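PDB 2BB3: cobalamin biosynthesis precorrin-6Y methylase (CbiE) from Archaeoglobus fulgidus, which probably transfers methyl groups from S-adenosyl-L-methionine to a corrin precursor during adenosylcobalamin biosynthesis, and here holds S-adenosyl-L-homocysteine. Local coordinates for residues 24-29 and 115-120; 178-183 and 194-199; 185-190 and 208-213. All blocks are in the same frame, centred on the assembly; numbering follows the deposited sequence. Where two conformers were deposited one is given.

In the fold
The three contacts illustrate how a tetrapyrrole methylase is built from two sheets with S-adenosyl-L-homocysteine bound between them. Contact 1 belongs to the parallel sheet, contacts 2 and 3 to the mixed one, and the centres of contacts 1 and 2 are about 36 Å apart on opposite sides of the chain's centre. Contact 3 forms part of the S-adenosyl-L-homocysteine pocket; its nearest atoms to contact 1 are about 9 Å away. From the other sheet G28 CA approaches the ligand's N atom to 7.3 Å. Contacts 2 and 3, with centres about 12 Å apart, touch directly: V182 O probably accepts a hydrogen bond from F212 N, and R195 forms a salt bridge with E185.

Contact 1 of 3, residues 24-29 and 115-120; sequences IWIVGS and VEIKIE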
loop_
_atom_site.group_PDB
_atom_site.type_symbol
_atom_site.label_atom_id
_atom_site.label_comp_id
_atom_site.label_asym_id
_atom_site.label_seq_id
_atom_site.Cartn_x
_atom_site.Cartn_y
_atom_site.Cartn_z
ATOM N N ILE A 24 -3.658 15.905 -15.647
ATOM C CA ILE A 24 -3.271 14.560 -16.024
ATOM C C ILE A 24 -3.448 13.582 -14.865
ATOM O O ILE A 24 -3.603 13.983 -13.719
ATOM C CB ILE A 24 -1.773 14.483 -16.446
ATOM C CG1 ILE A 24 -0.874 14.683 -15.231
ATOM C CG2 ILE A 24 -1.468 15.524 -17.514
ATOM C CD1 ILE A 24 0.587 14.379 -15.484
ATOM N N TRP A 25 -3.427 12.296 -15.176
ATOM C CA TRP A 25 -3.517 11.270 -14.164
ATOM C C TRP A 25 -2.198 10.509 -14.110
ATOM O O TRP A 25 -1.511 10.366 -15.114
ATOM C CB TRP A 25 -4.621 10.261 -14.483
ATOM C CG TRP A 25 -5.996 10.648 -14.058
ATOM C CD1 TRP A 25 -6.937 11.290 -14.810
ATOM C CD2 TRP A 25 -6.620 10.358 -12.796
ATOM N NE1 TRP A 25 -8.110 11.404 -14.104
ATOM C CE2 TRP A 25 -7.948 10.839 -12.870
ATOM C CE3 TRP A 25 -6.193 9.723 -11.620
ATOM C CZ2 TRP A 25 -8.844 10.724 -11.811
ATOM C CZ3 TRP A 25 -7.095 9.606 -10.561
ATOM C CH2 TRP A 25 -8.408 10.099 -10.670
ATOM N N ILE A 26 -1.843 10.049 -12.917
ATOM C CA ILE A 26 -0.663 9.215 -12.750
ATOM C C ILE A 26 -1.305 8.000 -12.124
ATOM O O ILE A 26 -1.833 8.087 -11.020
ATOM C CB ILE A 26 0.405 9.798 -11.795
ATOM C CG1 ILE A 26 1.015 11.087 -12.384
ATOM C CG2 ILE A 26 1.516 8.766 -11.604
ATOM C CD1 ILE A 26 2.198 11.669 -11.584
ATOM N N VAL A 27 -1.301 6.887 -12.852
ATOM C CA VAL A 27 -1.928 5.660 -12.390
ATOM C C VAL A 27 -0.944 4.523 -12.182
ATOM O O VAL A 27 0.024 4.381 -12.921
ATOM C CB VAL A 27 -2.990 5.172 -13.410
ATOM C CG1 VAL A 27 -3.838 6.356 -13.875
ATOM C CG2 VAL A 27 -2.309 4.539 -14.590
ATOM N N GLY A 28 -1.196 3.708 -11.167
ATOM C CA GLY A 28 -0.328 2.582 -10.910
ATOM C C GLY A 28 -0.693 1.413 -11.803
ATOM O O GLY A 28 -1.871 1.190 -12.112
ATOM N N SER A 29 0.312 0.653 -12.216
ATOM C CA SER A 29 0.067 -0.505 -13.061
ATOM C C SER A 29 -0.043 -1.748 -12.198
ATOM O O SER A 29 -0.494 -2.803 -12.651
ATOM C CB SER A 29 1.225 -0.694 -14.031
ATOM O OG SER A 29 2.417 -0.991 -13.325
ATOM N N VAL A 115 -1.123 22.796 -14.496
ATOM C CA VAL A 115 -2.054 21.706 -14.714
ATOM C C VAL A 115 -2.148 20.902 -13.409
ATOM O O VAL A 115 -1.169 20.754 -12.684
ATOM C CB VAL A 115 -1.585 20.805 -15.904
ATOM C CG1 VAL A 115 -0.120 21.032 -16.171
ATOM C CG2 VAL A 115 -1.836 19.337 -15.615
ATOM N N GLU A 116 -3.337 20.399 -13.109
ATOM C CA GLU A 116 -3.553 19.634 -11.896
ATOM C C GLU A 116 -3.150 18.172 -12.093
ATOM O O GLU A 116 -3.175 17.654 -13.203
ATOM C CB GLU A 116 -5.032 19.713 -11.523
ATOM C CG GLU A 116 -5.365 19.244 -10.121
ATOM C CD GLU A 116 -6.862 19.281 -9.853
ATOM O OE1 GLU A 116 -7.499 20.303 -10.203
ATOM O OE2 GLU A 116 -7.399 18.296 -9.291
ATOM N N ILE A 117 -2.746 17.506 -11.022
ATOM C CA ILE A 117 -2.412 16.110 -11.163
ATOM C C ILE A 117 -3.182 15.284 -10.127
ATOM O O ILE A 117 -3.322 15.684 -8.977
ATOM C CB ILE A 117 -0.867 15.860 -11.084
ATOM C CG1 ILE A 117 -0.526 15.003 -9.881
ATOM C CG2 ILE A 117 -0.097 17.167 -11.114
ATOM C CD1 ILE A 117 -0.774 13.555 -10.152
ATOM N N LYS A 118 -3.717 14.152 -10.574
ATOM C CA LYS A 118 -4.463 13.239 -9.718
ATOM C C LYS A 118 -3.800 11.855 -9.751
ATOM O O LYS A 118 -3.377 11.374 -10.819
ATOM C CB LYS A 118 -5.932 13.144 -10.169
ATOM C CG LYS A 118 -6.791 14.332 -9.706
ATOM C CD LYS A 118 -8.138 14.435 -10.441
ATOM C CE LYS A 118 -9.165 13.449 -9.886
ATOM N NZ LYS A 118 -10.467 13.495 -10.631
ATOM N N ILE A 119 -3.714 11.227 -8.582
ATOM C CA ILE A 119 -3.087 9.931 -8.447
ATOM C C ILE A 119 -4.090 8.798 -8.277
ATOM O O ILE A 119 -5.028 8.909 -7.494
ATOM C CB ILE A 119 -2.162 9.899 -7.196
ATOM C CG1 ILE A 119 -1.201 11.092 -7.210
ATOM C CG2 ILE A 119 -1.442 8.552 -7.120
ATOM C CD1 ILE A 119 -0.279 11.131 -8.384
ATOM N N GLU A 120 -3.899 7.717 -9.028
ATOM C CA GLU A 120 -4.734 6.531 -8.874
ATOM C C GLU A 120 -3.818 5.432 -8.345
ATOM O O GLU A 120 -2.913 4.998 -9.047
ATOM C CB GLU A 120 -5.343 6.054 -10.193
ATOM C CG GLU A 120 -6.302 4.845 -10.025
ATOM C CD GLU A 120 -7.442 5.157 -9.058
ATOM O OE1 GLU A 120 -7.809 6.346 -8.953
ATOM O OE2 GLU A 120 -7.976 4.229 -8.409
#
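W25 turns its CG beside its own backbone N (chi1 -84°) and K118 does likewise (chi1 -79°), and with both side chains on one face of the sheet the lysine's aliphatic chain is laid across the indole. K118 CB sits over the ring, 3.7 Å from the centroid of the W25 six-membered ring and close to its normal, in a CH-pi contact. The bend in the lysine chain at its third torsion then keeps K118 CE over the same side, 3.4 Å from W25 CZ2. E120 lies on the same face, with V27 beside it; E120 OE1 comes obliquely to within 3.7 Å of W25 CZ3, the carboxylate inclined 54° to the indole. With an alanine in place of W25, K118 would probably lose the surface that holds its aliphatic chain and be left free to swing, with a gap beside E120.

On the reverse face, I26 is held against two isoleucines of the other strand. Its CG1 meets I117 CD1 at 3.8 Å, while I26 CB meets I119 CD1 at 3.7 Å. Between the faces runs regular parallel pairing, in which I24 and I26 each use both backbone polar atoms toward residues 116-120; I26 N donates to K118 O at 2.9 Å and I26 O receives E120 N at 2.9 Å. A fifth bond, from G28 N to E120 O, closes the pairing.

Within this chain the pair lies at one side of the parallel sheet of an alpha-beta-alpha sandwich. Strand 24-28 also hydrogen-bonds to strand 91-95, and strand 116-120 is the outermost strand, where K134 of the second subunit reaches I117 O. Helix 38-46 packs I43 against W25, V27 and E120, whereas M83 of helix 76-88 covers I24 and V115.

Contact 2 of 3, residues 178-183 and 194-199; sequences KRRVVL and IREGNA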
loop_
_atom_site.group_PDB
_atom_site.type_symbol
_atom_site.label_atom_id
_atom_site.label_comp_id
_atom_site.label_asym_id
_atom_site.label_seq_id
_atom_site.Cartn_x
_atom_site.Cartn_y
_atom_site.Cartn_z
ATOM N N LYS A 178 25.915 -7.207 10.477
ATOM C CA LYS A 178 25.787 -8.658 10.491
ATOM C C LYS A 178 24.317 -9.025 10.684
ATOM O O LYS A 178 23.972 -10.146 11.070
ATOM C CB LYS A 178 26.618 -9.231 11.650
ATOM C CG LYS A 178 27.880 -8.423 11.972
ATOM C CD LYS A 178 28.461 -8.825 13.331
ATOM C CE LYS A 178 29.312 -7.714 13.951
ATOM N NZ LYS A 178 29.770 -8.074 15.331
ATOM N N ARG A 179 23.448 -8.071 10.400
ATOM C CA ARG A 179 22.014 -8.257 10.573
ATOM C C ARG A 179 21.387 -9.265 9.633
ATOM O O ARG A 179 21.733 -9.344 8.460
ATOM C CB ARG A 179 21.311 -6.914 10.401
ATOM C CG ARG A 179 21.785 -5.844 11.360
ATOM C CD ARG A 179 20.912 -4.626 11.211
ATOM N NE ARG A 179 21.124 -3.627 12.252
ATOM C CZ ARG A 179 22.141 -2.770 12.282
ATOM N NH1 ARG A 179 22.235 -1.892 13.275
ATOM N NH2 ARG A 179 23.068 -2.789 11.328
ATOM N N ARG A 180 20.462 -10.048 10.157
ATOM C CA ARG A 180 19.770 -11.012 9.335
ATOM C C ARG A 180 18.869 -10.220 8.391
ATOM O O ARG A 180 18.189 -9.293 8.806
ATOM C CB ARG A 180 18.921 -11.948 10.204
ATOM C CG ARG A 180 18.028 -12.881 9.384
ATOM C CD ARG A 180 17.307 -13.932 10.228
ATOM N NE ARG A 180 18.205 -15.008 10.654
ATOM C CZ ARG A 180 17.806 -16.137 11.233
ATOM N NH1 ARG A 180 16.514 -16.351 11.463
ATOM N NH2 ARG A 180 18.702 -17.055 11.574
ATOM N N VAL A 181 18.885 -10.566 7.115
ATOM C CA VAL A 181 18.035 -9.879 6.173
ATOM C C VAL A 181 17.308 -10.904 5.323
ATOM O O VAL A 181 17.769 -12.039 5.181
ATOM C CB VAL A 181 18.846 -8.921 5.245
ATOM C CG1 VAL A 181 19.569 -7.871 6.084
ATOM C CG2 VAL A 181 19.832 -9.701 4.399
ATOM N N VAL A 182 16.144 -10.512 4.809
ATOM C CA VAL A 182 15.366 -11.367 3.933
ATOM C C VAL A 182 15.285 -10.563 2.634
ATOM O O VAL A 182 14.909 -9.393 2.641
ATOM C CB VAL A 182 13.936 -11.636 4.481
ATOM C CG1 VAL A 182 13.140 -12.466 3.485
ATOM C CG2 VAL A 182 14.008 -12.363 5.822
ATOM N N LEU A 183 15.661 -11.200 1.527
ATOM C CA LEU A 183 15.662 -10.574 0.214
ATOM C C LEU A 183 14.480 -11.105 -0.583
ATOM O O LEU A 183 14.376 -12.313 -0.798
ATOM C CB LEU A 183 16.961 -10.913 -0.536
ATOM C CG LEU A 183 18.289 -10.574 0.153
ATOM C CD1 LEU A 183 19.488 -10.962 -0.719
ATOM C CD2 LEU A 183 18.338 -9.102 0.453
ATOM N N ILE A 194 13.082 -15.760 -2.886
ATOM C CA ILE A 194 13.092 -15.217 -1.540
ATOM C C ILE A 194 14.313 -15.865 -0.886
ATOM O O ILE A 194 14.420 -17.080 -0.848
ATOM C CB ILE A 194 11.791 -15.545 -0.754
ATOM C CG1 ILE A 194 10.584 -14.848 -1.401
ATOM C CG2 ILE A 194 11.938 -15.076 0.695
ATOM C CD1 ILE A 194 9.291 -14.987 -0.571
ATOM N N ARG A 195 15.247 -15.056 -0.404
ATOM C CA ARG A 195 16.457 -15.599 0.200
ATOM C C ARG A 195 16.646 -15.060 1.602
ATOM O O ARG A 195 16.123 -13.996 1.939
ATOM C CB ARG A 195 17.682 -15.244 -0.659
ATOM C CG ARG A 195 17.560 -15.673 -2.129
ATOM C CD ARG A 195 18.328 -14.700 -3.045
ATOM N NE ARG A 195 19.743 -14.755 -2.739
ATOM C CZ ARG A 195 20.644 -13.864 -3.117
ATOM N NH1 ARG A 195 20.312 -12.795 -3.845
ATOM N NH2 ARG A 195 21.891 -14.046 -2.726
ATOM N N GLU A 196 17.377 -15.787 2.443
ATOM C CA GLU A 196 17.631 -15.326 3.806
ATOM C C GLU A 196 19.110 -15.497 4.132
ATOM O O GLU A 196 19.760 -16.432 3.666
ATOM C CB GLU A 196 16.768 -16.076 4.830
ATOM C CG GLU A 196 16.538 -15.258 6.098
ATOM C CD GLU A 196 15.355 -15.723 6.926
ATOM O OE1 GLU A 196 15.578 -16.200 8.056
ATOM O OE2 GLU A 196 14.206 -15.601 6.453
ATOM N N GLY A 197 19.620 -14.607 4.974
ATOM C CA GLY A 197 21.033 -14.589 5.292
ATOM C C GLY A 197 21.447 -13.346 6.032
ATOM O O GLY A 197 20.609 -12.560 6.471
ATOM N N ASN A 198 22.755 -13.172 6.171
ATOM C CA ASN A 198 23.303 -12.021 6.873
ATOM C C ASN A 198 23.876 -11.006 5.894
ATOM O O ASN A 198 24.571 -11.362 4.944
ATOM C CB ASN A 198 24.359 -12.489 7.877
ATOM C CG ASN A 198 23.740 -13.115 9.117
ATOM O OD1 ASN A 198 24.135 -12.809 10.241
ATOM N ND2 ASN A 198 22.765 -13.989 8.920
ATOM N N ALA A 199 23.571 -9.738 6.129
ATOM C CA ALA A 199 24.019 -8.676 5.243
ATOM C C ALA A 199 25.484 -8.791 4.835
ATOM O O ALA A 199 25.846 -8.447 3.707
ATOM C CB ALA A 199 23.760 -7.322 5.890
#
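L183 and R195 face one another as a hydrogen-bonded antiparallel pair, and their side chains share one face of this hairpin with V181. L183 CD1 lies over one face of the R195 guanidinium, toward its rim, 3.7 Å from R195 NH1. The arginine reaches this position by bending twice, at chi2 (149°) and chi3 (64°), which folds its planar end back across the leucine. Its polar end is engaged beyond the hairpin pair, by a salt bridge from NH1 to E185 and a hydrogen bond from NH2 to E203 O. On the same face V181 CG1 approaches A199 CB at 4.2 Å, while I211 of strand 209-213 packs against both V181 and L183.

The other face carries V182, R180 and E196. With CG1 anti to the backbone N (chi1 177°), V182 sends that methyl to I194 CG2 at 4.0 Å and the other, CG2, against the carboxylate end of E196, 3.3 Å from E196 OE2. E196 runs out extended while R180 bends at its third torsion, and R180 NH1 stands 3.5 Å from E196 OE1. That oxygen is well out of the guanidinium plane, so the salt bridge is one of charge without a directed N-H; E196 was also modelled in two conformers, and both its contacts are tentative.

The backbone does the steadier work. L183 and R195 exchange two bonds of equal length, whereas V181 and G197 are uneven: V181 N to G197 O measures 2.7 Å and G197 N to V181 O 3.2 Å. The chemistry thus divides the hairpin: the face of R180, V182 and E196 offers a loose electrostatic pairing, while that of V181, L183 and R195 holds a guanidinium, its charge probably balanced by E185, which L183 CD1 covers on one face while E185 and E203 O hold its N-H groups.

Contact 3 of 3, residues 185-190 and 208-213; sequences ENLCME and YTIIFV. With SAH (S-adenosyl-L-homocysteine), chain C.
E185 and T209 form an antiparallel non-hydrogen-bonded pair, after which N186 N donates a nearly straight bond to Y208 O (2.9 Å) and residues 186-189 fold into a type II turn closed by M189 N on N186 O. Beyond this short pairing the side chains of L187, M189 and I210 turn to the ligand or the Y208 ring.

M189, a selenomethionine in this crystal, extends its chain beyond CG so that SE stands 4.6 Å from the Y208 ring centroid, 27° off the normal, in a Met-aromatic contact. Its CE lies over one face of that ring, toward the rim, but clashes with SAH N6 in the model, so the methyl's exact place is doubtful. N186 takes the ring's edge instead: its OD1 lies near the ring plane, 4.0 Å from Y208 CD1, with the amide turned 66° from the ring, and S206 OG and G191 O hold the two ends of that amide. A cation-pi contact with R55 adds to the setting of the tyrosine. E185 and T209 run side by side, yet both use their polar ends on other residues, R193 among them for E185 and S206 for T209.

Adenine enters between the turn and the strand. L187 N donates to SAH N1 at 2.9 Å, and SAH N6 donates to L187 O at 3.1 Å, though the position of N6 is less sure. From the strand, I210 CG1 approaches SAH N3 at 3.6 Å, and I210 CD1 meets L187 CD1 at 4.3 Å. The disulfide from C188 to C32 ties the turn to the other half of the chain. The two bonds to the adenine edge thus come from the backbone of L187, the N6 half less surely, an arrangement consistent with selection against a base whose N1 carries hydrogen.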
loop_
_atom_site.group_PDB
_atom_site.type_symbol
_atom_site.label_atom_id
_atom_site.label_comp_id
_atom_site.label_asym_id
_atom_site.label_seq_id
_atom_site.Cartn_x
_atom_site.Cartn_y
_atom_site.Cartn_z
ATOM N N GLU A 185 13.155 -10.951 -4.111
ATOM C CA GLU A 185 13.560 -10.596 -5.456
ATOM C C GLU A 185 12.567 -10.914 -6.543
ATOM O O GLU A 185 11.981 -12.006 -6.587
ATOM C CB GLU A 185 14.875 -11.315 -5.790
ATOM C CG GLU A 185 15.952 -11.082 -4.760
ATOM C CD GLU A 185 17.184 -11.940 -4.990
ATOM O OE1 GLU A 185 17.047 -13.184 -5.041
ATOM O OE2 GLU A 185 18.289 -11.371 -5.120
ATOM N N ASN A 186 12.388 -9.944 -7.430
ATOM C CA ASN A 186 11.516 -10.112 -8.581
ATOM C C ASN A 186 10.142 -10.672 -8.224
ATOM O O ASN A 186 9.669 -11.615 -8.858
ATOM C CB ASN A 186 12.224 -11.036 -9.578
ATOM C CG ASN A 186 13.712 -10.731 -9.684
ATOM O OD1 ASN A 186 14.114 -9.569 -9.802
ATOM N ND2 ASN A 186 14.536 -11.773 -9.645
ATOM N N LEU A 187 9.498 -10.094 -7.214
ATOM C CA LEU A 187 8.184 -10.557 -6.808
ATOM C C LEU A 187 7.249 -10.584 -8.012
ATOM O O LEU A 187 7.164 -9.620 -8.780
ATOM C CB LEU A 187 7.618 -9.654 -5.710
ATOM C CG LEU A 187 8.418 -9.748 -4.411
ATOM C CD1 LEU A 187 7.877 -8.776 -3.363
ATOM C CD2 LEU A 187 8.353 -11.183 -3.871
ATOM N N CYS A 188 6.580 -11.720 -8.187
ATOM C CA CYS A 188 5.641 -11.893 -9.285
ATOM C C CYS A 188 6.247 -11.868 -10.678
ATOM O O CYS A 188 5.539 -11.647 -11.647
ATOM C CB CYS A 188 4.565 -10.826 -9.197
ATOM S SG CYS A 188 3.217 -11.265 -8.084
HETATM N N MSE A 189 7.550 -12.080 -10.779
HETATM C CA MSE A 189 8.205 -12.108 -12.081
HETATM C C MSE A 189 8.792 -13.506 -12.278
HETATM O O MSE A 189 8.912 -14.280 -11.318
HETATM C CB MSE A 189 9.311 -11.058 -12.152
HETATM C CG MSE A 189 8.831 -9.625 -11.931
HETATM SE SE MSE A 189 10.300 -8.366 -11.764
HETATM C CE MSE A 189 9.308 -6.845 -11.237
ATOM N N GLU A 190 9.159 -13.815 -13.510
ATOM C CA GLU A 190 9.723 -15.112 -13.830
ATOM C C GLU A 190 10.749 -15.592 -12.807
ATOM O O GLU A 190 10.675 -16.717 -12.311
ATOM C CB GLU A 190 10.394 -15.047 -15.209
ATOM C CG GLU A 190 11.621 -14.134 -15.255
ATOM C CD GLU A 190 12.934 -14.894 -15.130
ATOM O OE1 GLU A 190 13.962 -14.259 -14.823
ATOM O OE2 GLU A 190 12.943 -16.120 -15.354
ATOM N N TYR A 208 15.411 -5.483 -8.573
ATOM C CA TYR A 208 14.068 -5.488 -8.004
ATOM C C TYR A 208 14.165 -6.286 -6.715
ATOM O O TYR A 208 13.686 -7.421 -6.633
ATOM C CB TYR A 208 13.081 -6.149 -8.964
ATOM C CG TYR A 208 13.019 -5.423 -10.279
ATOM C CD1 TYR A 208 13.730 -5.888 -11.386
ATOM C CD2 TYR A 208 12.331 -4.213 -10.394
ATOM C CE1 TYR A 208 13.772 -5.156 -12.573
ATOM C CE2 TYR A 208 12.367 -3.470 -11.578
ATOM C CZ TYR A 208 13.093 -3.948 -12.655
ATOM O OH TYR A 208 13.189 -3.209 -13.804
ATOM N N THR A 209 14.799 -5.685 -5.714
ATOM C CA THR A 209 15.003 -6.362 -4.438
ATOM C C THR A 209 14.424 -5.630 -3.248
ATOM O O THR A 209 14.724 -4.458 -3.010
ATOM C CB THR A 209 16.522 -6.566 -4.169
ATOM O OG1 THR A 209 17.084 -7.333 -5.240
ATOM C CG2 THR A 209 16.749 -7.324 -2.875
ATOM N N ILE A 210 13.571 -6.305 -2.496
ATOM C CA ILE A 210 13.060 -5.661 -1.308
ATOM C C ILE A 210 13.827 -6.334 -0.193
ATOM O O ILE A 210 13.964 -7.556 -0.181
ATOM C CB ILE A 210 11.526 -5.788 -1.185
ATOM C CG1 ILE A 210 10.863 -4.783 -2.153
ATOM C CG2 ILE A 210 11.093 -5.485 0.252
ATOM C CD1 ILE A 210 9.368 -4.864 -2.216
ATOM N N ILE A 211 14.382 -5.528 0.708
ATOM C CA ILE A 211 15.198 -6.054 1.807
ATOM C C ILE A 211 14.465 -5.918 3.130
ATOM O O ILE A 211 14.259 -4.812 3.589
ATOM C CB ILE A 211 16.529 -5.279 1.912
ATOM C CG1 ILE A 211 17.349 -5.466 0.628
ATOM C CG2 ILE A 211 17.301 -5.730 3.151
ATOM C CD1 ILE A 211 18.723 -4.739 0.648
ATOM N N PHE A 212 14.074 -7.034 3.734
ATOM C CA PHE A 212 13.369 -6.990 5.010
ATOM C C PHE A 212 14.352 -7.148 6.169
ATOM O O PHE A 212 15.074 -8.136 6.239
ATOM C CB PHE A 212 12.307 -8.100 5.087
ATOM C CG PHE A 212 11.559 -8.130 6.387
ATOM C CD1 PHE A 212 10.763 -7.050 6.771
ATOM C CD2 PHE A 212 11.657 -9.228 7.238
ATOM C CE1 PHE A 212 10.080 -7.063 7.982
ATOM C CE2 PHE A 212 10.972 -9.252 8.463
ATOM C CZ PHE A 212 10.183 -8.169 8.832
ATOM N N VAL A 213 14.376 -6.163 7.068
ATOM C CA VAL A 213 15.251 -6.186 8.241
ATOM C C VAL A 213 14.380 -6.097 9.507
ATOM O O VAL A 213 13.825 -5.032 9.809
ATOM C CB VAL A 213 16.230 -4.981 8.235
ATOM C CG1 VAL A 213 17.347 -5.221 9.235
ATOM C CG2 VAL A 213 16.790 -4.742 6.825
HETATM N N SAH C . 6.209 2.177 -7.596
HETATM C CA SAH C . 6.778 0.920 -7.318
HETATM C CB SAH C . 8.227 1.047 -6.852
HETATM C CG SAH C . 9.317 1.717 -7.678
HETATM S SD SAH C . 10.864 2.114 -6.911
HETATM C C SAH C . 5.871 0.207 -6.381
HETATM O O SAH C . 6.182 -0.913 -6.295
HETATM O OXT SAH C . 4.986 0.766 -5.794
HETATM C "C5'" SAH C . 11.522 0.621 -7.595
HETATM C "C4'" SAH C . 11.914 -0.431 -6.574
HETATM O "O4'" SAH C . 10.862 -1.183 -6.110
HETATM C "C3'" SAH C . 13.005 -1.380 -6.967
HETATM O "O3'" SAH C . 14.265 -0.872 -6.845
HETATM C "C2'" SAH C . 12.738 -2.495 -6.023
HETATM O "O2'" SAH C . 13.398 -2.345 -4.842
HETATM C "C1'" SAH C . 11.276 -2.425 -5.767
HETATM N N9 SAH C . 10.563 -3.354 -6.612
HETATM C C8 SAH C . 9.804 -3.022 -7.611
HETATM N N7 SAH C . 9.251 -4.051 -8.149
HETATM C C5 SAH C . 9.644 -5.077 -7.497
HETATM C C6 SAH C . 9.359 -6.395 -7.637
HETATM N N6 SAH C . 8.594 -6.863 -8.555
HETATM N N1 SAH C . 9.908 -7.241 -6.790
HETATM C C2 SAH C . 10.727 -6.801 -5.831
HETATM N N3 SAH C . 10.978 -5.517 -5.711
HETATM C C4 SAH C . 10.463 -4.660 -6.530
#